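Long-range contact in protein FucU (Bifidobacterium longum subsp. infantis, PDB 3MVK), which probably interconverts the anomers of L-fucose and the pyranose and furanose forms of D-ribose, as a sugar mutarotase of the RbsD/FucU family: residues G52-L65 with I88-D100. Sequence-based numbering, arbitrary orientation.
Sequences GGEILKAILTVFPL and IWDVYAGLIKEHD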
loop_
_atom_site.group_PDB
_atom_site.type_symbol
_atom_site.label_atom_id
_atom_site.label_comp_id
_atom_site.label_asym_id
_atom_site.label_seq_id
_atom_site.Cartn_x
_atom_site.Cartn_y
_atom_site.Cartn_z
ATOM N N GLY G 52 -0.636 -27.107 -20.826
ATOM C CA GLY G 52 0.834 -26.947 -20.726
ATOM C C GLY G 52 1.519 -26.802 -22.075
ATOM O O GLY G 52 2.414 -25.958 -22.252
ATOM N N GLY G 53 1.100 -27.612 -23.046
ATOM C CA GLY G 53 1.703 -27.556 -24.399
ATOM C C GLY G 53 1.464 -26.233 -25.094
ATOM O O GLY G 53 2.380 -25.659 -25.662
ATOM N N GLU G 54 0.248 -25.709 -25.024
ATOM C CA GLU G 54 -0.004 -24.453 -25.723
ATOM C C GLU G 54 0.733 -23.296 -25.066
ATOM O O GLU G 54 1.235 -22.399 -25.762
ATOM C CB GLU G 54 -1.488 -24.151 -25.906
ATOM C CG GLU G 54 -2.281 -24.074 -24.658
ATOM C CD GLU G 54 -3.785 -23.974 -24.937
ATOM O OE1 GLU G 54 -4.566 -24.715 -24.287
ATOM O OE2 GLU G 54 -4.173 -23.187 -25.835
ATOM N N ILE G 55 0.841 -23.337 -23.734
ATOM C CA ILE G 55 1.639 -22.336 -23.029
ATOM C C ILE G 55 3.121 -22.443 -23.393
ATOM O O ILE G 55 3.762 -21.439 -23.696
ATOM C CB ILE G 55 1.437 -22.413 -21.507
ATOM C CG1 ILE G 55 0.006 -22.013 -21.172
ATOM C CG2 ILE G 55 2.412 -21.477 -20.780
ATOM C CD1 ILE G 55 -0.377 -22.276 -19.758
ATOM N N LEU G 56 3.670 -23.654 -23.358
ATOM C CA LEU G 56 5.083 -23.821 -23.708
ATOM C C LEU G 56 5.340 -23.354 -25.121
ATOM O O LEU G 56 6.326 -22.663 -25.379
ATOM C CB LEU G 56 5.506 -25.281 -23.564
ATOM C CG LEU G 56 6.971 -25.560 -23.883
ATOM C CD1 LEU G 56 7.968 -24.788 -22.960
ATOM C CD2 LEU G 56 7.230 -27.072 -23.797
ATOM N N LYS G 57 4.466 -23.739 -26.040
ATOM C CA LYS G 57 4.659 -23.372 -27.442
ATOM C C LYS G 57 4.716 -21.846 -27.598
ATOM O O LYS G 57 5.567 -21.324 -28.328
ATOM C CB LYS G 57 3.548 -23.946 -28.309
ATOM C CG LYS G 57 3.725 -23.693 -29.802
ATOM C CD LYS G 57 2.436 -24.098 -30.539
ATOM C CE LYS G 57 2.510 -23.718 -32.004
ATOM N NZ LYS G 57 3.538 -24.527 -32.718
ATOM N N ALA G 58 3.828 -21.136 -26.904
ATOM C CA ALA G 58 3.785 -19.694 -26.966
ATOM C C ALA G 58 5.045 -19.064 -26.359
ATOM O O ALA G 58 5.645 -18.151 -26.941
ATOM C CB ALA G 58 2.513 -19.177 -26.284
ATOM N N ILE G 59 5.447 -19.559 -25.194
ATOM C CA ILE G 59 6.609 -19.018 -24.482
ATOM C C ILE G 59 7.885 -19.171 -25.316
ATOM O O ILE G 59 8.668 -18.244 -25.415
ATOM C CB ILE G 59 6.783 -19.662 -23.096
ATOM C CG1 ILE G 59 5.712 -19.120 -22.151
ATOM C CG2 ILE G 59 8.201 -19.385 -22.526
ATOM C CD1 ILE G 59 5.649 -19.863 -20.832
ATOM N N LEU G 60 8.072 -20.337 -25.918
ATOM C CA LEU G 60 9.292 -20.610 -26.664
ATOM C C LEU G 60 9.461 -19.708 -27.891
ATOM O O LEU G 60 10.593 -19.498 -28.340
ATOM C CB LEU G 60 9.393 -22.087 -27.052
ATOM C CG LEU G 60 9.543 -23.078 -25.891
ATOM C CD1 LEU G 60 9.501 -24.476 -26.452
ATOM C CD2 LEU G 60 10.812 -22.847 -25.079
ATOM N N THR G 61 8.366 -19.142 -28.401
ATOM C CA THR G 61 8.496 -18.174 -29.497
ATOM C C THR G 61 9.222 -16.887 -29.067
ATOM O O THR G 61 9.790 -16.176 -29.906
ATOM C CB THR G 61 7.147 -17.836 -30.152
ATOM O OG1 THR G 61 6.386 -17.021 -29.263
ATOM C CG2 THR G 61 6.371 -19.092 -30.503
ATOM N N VAL G 62 9.221 -16.584 -27.769
ATOM C CA VAL G 62 9.844 -15.353 -27.285
ATOM C C VAL G 62 10.944 -15.532 -26.233
ATOM O O VAL G 62 11.586 -14.563 -25.822
ATOM C CB VAL G 62 8.785 -14.340 -26.777
ATOM C CG1 VAL G 62 7.885 -13.900 -27.916
ATOM C CG2 VAL G 62 7.972 -14.922 -25.627
ATOM N N PHE G 63 11.194 -16.772 -25.830
ATOM C CA PHE G 63 11.997 -17.058 -24.645
ATOM C C PHE G 63 13.067 -18.063 -25.033
ATOM O O PHE G 63 12.760 -19.240 -25.283
ATOM C CB PHE G 63 11.073 -17.643 -23.573
ATOM C CG PHE G 63 11.716 -17.924 -22.228
ATOM C CD1 PHE G 63 11.568 -17.016 -21.172
ATOM C CD2 PHE G 63 12.354 -19.129 -21.980
ATOM C CE1 PHE G 63 12.102 -17.288 -19.887
ATOM C CE2 PHE G 63 12.897 -19.417 -20.713
ATOM C CZ PHE G 63 12.766 -18.497 -19.659
ATOM N N PRO G 64 14.323 -17.607 -25.112
ATOM C CA PRO G 64 15.418 -18.520 -25.419
ATOM C C PRO G 64 15.763 -19.411 -24.227
ATOM O O PRO G 64 15.848 -18.941 -23.077
ATOM C CB PRO G 64 16.589 -17.568 -25.751
ATOM C CG PRO G 64 16.313 -16.366 -24.933
ATOM C CD PRO G 64 14.798 -16.238 -24.818
ATOM N N LEU G 65 15.933 -20.703 -24.496
ATOM C CA LEU G 65 16.341 -21.626 -23.442
ATOM C C LEU G 65 17.841 -21.562 -23.251
ATOM O O LEU G 65 18.591 -21.571 -24.239
ATOM C CB LEU G 65 15.944 -23.058 -23.796
ATOM C CG LEU G 65 14.456 -23.388 -23.699
ATOM C CD1 LEU G 65 14.224 -24.792 -24.225
ATOM C CD2 LEU G 65 13.967 -23.247 -22.249
ATOM N N ILE G 88 2.614 -36.005 -21.873
ATOM C CA ILE G 88 2.959 -34.586 -22.091
ATOM C C ILE G 88 4.478 -34.356 -22.046
ATOM O O ILE G 88 4.966 -33.388 -22.631
ATOM C CB ILE G 88 2.247 -33.646 -21.089
ATOM C CG1 ILE G 88 2.163 -32.214 -21.676
ATOM C CG2 ILE G 88 2.970 -33.667 -19.766
ATOM C CD1 ILE G 88 1.187 -31.294 -20.970
ATOM N N TRP G 89 5.225 -35.257 -21.412
ATOM C CA TRP G 89 6.685 -35.143 -21.393
ATOM C C TRP G 89 7.256 -35.178 -22.802
ATOM O O TRP G 89 8.158 -34.417 -23.134
ATOM C CB TRP G 89 7.320 -36.238 -20.547
ATOM C CG TRP G 89 6.982 -36.165 -19.076
ATOM C CD1 TRP G 89 6.174 -35.236 -18.444
ATOM C CD2 TRP G 89 7.440 -37.055 -18.057
ATOM N NE1 TRP G 89 6.118 -35.498 -17.102
ATOM C CE2 TRP G 89 6.885 -36.605 -16.830
ATOM C CE3 TRP G 89 8.279 -38.188 -18.056
ATOM C CZ2 TRP G 89 7.125 -37.252 -15.605
ATOM C CZ3 TRP G 89 8.518 -38.835 -16.837
ATOM C CH2 TRP G 89 7.939 -38.360 -15.626
ATOM N N ASP G 90 6.710 -36.051 -23.652
ATOM C CA ASP G 90 7.185 -36.132 -25.037
ATOM C C ASP G 90 6.654 -34.968 -25.864
ATOM O O ASP G 90 7.332 -34.510 -26.779
ATOM C CB ASP G 90 6.789 -37.463 -25.686
ATOM C CG ASP G 90 7.643 -38.638 -25.207
ATOM O OD1 ASP G 90 8.676 -38.449 -24.503
ATOM O OD2 ASP G 90 7.276 -39.778 -25.545
ATOM N N VAL G 91 5.460 -34.477 -25.535
ATOM C CA VAL G 91 4.951 -33.263 -26.177
ATOM C C VAL G 91 5.919 -32.103 -25.896
ATOM O O VAL G 91 6.339 -31.379 -26.812
ATOM C CB VAL G 91 3.540 -32.917 -25.694
ATOM C CG1 VAL G 91 3.095 -31.542 -26.206
ATOM C CG2 VAL G 91 2.550 -34.007 -26.124
ATOM N N TYR G 92 6.303 -31.956 -24.629
ATOM C CA TYR G 92 7.234 -30.891 -24.260
ATOM C C TYR G 92 8.563 -31.025 -25.005
ATOM O O TYR G 92 9.115 -30.039 -25.491
ATOM C CB TYR G 92 7.498 -30.904 -22.750
ATOM C CG TYR G 92 6.353 -30.408 -21.888
ATOM C CD1 TYR G 92 5.324 -29.601 -22.418
ATOM C CD2 TYR G 92 6.323 -30.701 -20.520
ATOM C CE1 TYR G 92 4.292 -29.120 -21.602
ATOM C CE2 TYR G 92 5.304 -30.224 -19.708
ATOM C CZ TYR G 92 4.291 -29.439 -20.255
ATOM O OH TYR G 92 3.292 -28.958 -19.432
ATOM N N ALA G 93 9.072 -32.253 -25.099
ATOM C CA ALA G 93 10.313 -32.505 -25.843
ATOM C C ALA G 93 10.226 -32.056 -27.307
ATOM O O ALA G 93 11.169 -31.463 -27.820
ATOM C CB ALA G 93 10.707 -33.985 -25.745
ATOM N N GLY G 94 9.096 -32.352 -27.955
ATOM C CA GLY G 94 8.832 -31.989 -29.346
ATOM C C GLY G 94 8.797 -30.485 -29.499
ATOM O O GLY G 94 9.368 -29.940 -30.443
ATOM N N LEU G 95 8.144 -29.811 -28.556
ATOM C CA LEU G 95 8.040 -28.353 -28.638
ATOM C C LEU G 95 9.393 -27.683 -28.440
ATOM O O LEU G 95 9.710 -26.690 -29.117
ATOM C CB LEU G 95 6.994 -27.815 -27.640
ATOM C CG LEU G 95 5.538 -28.206 -27.951
ATOM C CD1 LEU G 95 4.608 -27.904 -26.776
ATOM C CD2 LEU G 95 4.984 -27.581 -29.214
ATOM N N ILE G 96 10.190 -28.219 -27.525
ATOM C CA ILE G 96 11.545 -27.719 -27.310
ATOM C C ILE G 96 12.399 -27.967 -28.547
ATOM O O ILE G 96 13.149 -27.092 -28.973
ATOM C CB ILE G 96 12.174 -28.335 -26.049
ATOM C CG1 ILE G 96 11.452 -27.779 -24.809
ATOM C CG2 ILE G 96 13.708 -28.120 -26.025
ATOM C CD1 ILE G 96 11.815 -28.449 -23.492
ATOM N N LYS G 97 12.264 -29.152 -29.139
ATOM C CA LYS G 97 13.095 -29.526 -30.299
ATOM C C LYS G 97 12.915 -28.549 -31.460
ATOM O O LYS G 97 13.846 -28.339 -32.244
ATOM C CB LYS G 97 12.787 -30.956 -30.745
ATOM N N GLU G 98 11.724 -27.955 -31.562
ATOM C CA GLU G 98 11.420 -26.955 -32.595
ATOM C C GLU G 98 12.329 -25.725 -32.497
ATOM O O GLU G 98 12.561 -25.038 -33.499
ATOM C CB GLU G 98 9.937 -26.553 -32.557
ATOM C CG GLU G 98 9.002 -27.714 -32.925
ATOM C CD GLU G 98 7.513 -27.368 -32.947
ATOM O OE1 GLU G 98 7.123 -26.203 -32.690
ATOM O OE2 GLU G 98 6.719 -28.297 -33.230
ATOM N N HIS G 99 12.848 -25.461 -31.298
ATOM C CA HIS G 99 13.703 -24.290 -31.049
ATOM C C HIS G 99 15.134 -24.601 -30.672
ATOM O O HIS G 99 16.024 -23.760 -30.827
ATOM C CB HIS G 99 13.093 -23.451 -29.935
ATOM C CG HIS G 99 11.880 -22.710 -30.371
ATOM N ND1 HIS G 99 10.605 -23.215 -30.222
ATOM C CD2 HIS G 99 11.749 -21.536 -31.028
ATOM C CE1 HIS G 99 9.739 -22.361 -30.732
ATOM N NE2 HIS G 99 10.408 -21.341 -31.236
ATOM N N ASP G 100 15.353 -25.789 -30.135
ATOM C CA ASP G 100 16.643 -26.117 -29.560
ATOM C C ASP G 100 16.975 -27.558 -29.925
ATOM O O ASP G 100 16.239 -28.480 -29.552
ATOM C CB ASP G 100 16.593 -25.915 -28.043
ATOM C CG ASP G 100 17.961 -25.967 -27.397
ATOM O OD1 ASP G 100 18.660 -26.996 -27.533
ATOM O OD2 ASP G 100 18.347 -24.973 -26.741
#
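Leu95 packs as a knob into a hole formed by Gly53, Leu56, Lys57 and Leu60, joining helices 52-60 and 88-97, near-parallel neighbours (16°, axes 9.8 Å apart) that lie on the mixed beta-sheet of this RbsD/FucU fold. The two methyls of Leu95 divide the work: Leu95 CD1 reaches the backbone of Gly53, 3.4 Å from Gly53 O, while Leu95 CD2 lies 4.0 Å from Lys57 CB, the Leu95 and Lys57 side chains crossing at about a right angle. Nearer the sheet, Leu56 is swung with CG anti to its own N (chi1 -179°), which brings CD2 to 3.5 Å from Tyr92 CD1, oblique to the ring. The Tyr92 ring turns its edge to the start of helix 52-60, with Gly52 C in its plane, and its OH stands 3.4 Å from Gly52 CA and hydrogen-bonds to Ala135 O. A leucine in place of Tyr92 would probably leave Ala135 O without that hydroxyl and open a gap beside Gly52. Leu56 and Tyr92 also reach strands of the sheet, touching Leu139 and Leu75 respectively. Toward the C-terminal ends, Leu60 sends CD1 over the backbone of Leu95 and Ile96. On the outer side a long salt bridge joins Lys57 to Glu98. Beyond the helix, Leu65 crosses Ile96 at about a right angle, its CD1 3.8 Å from Ile96 CG2.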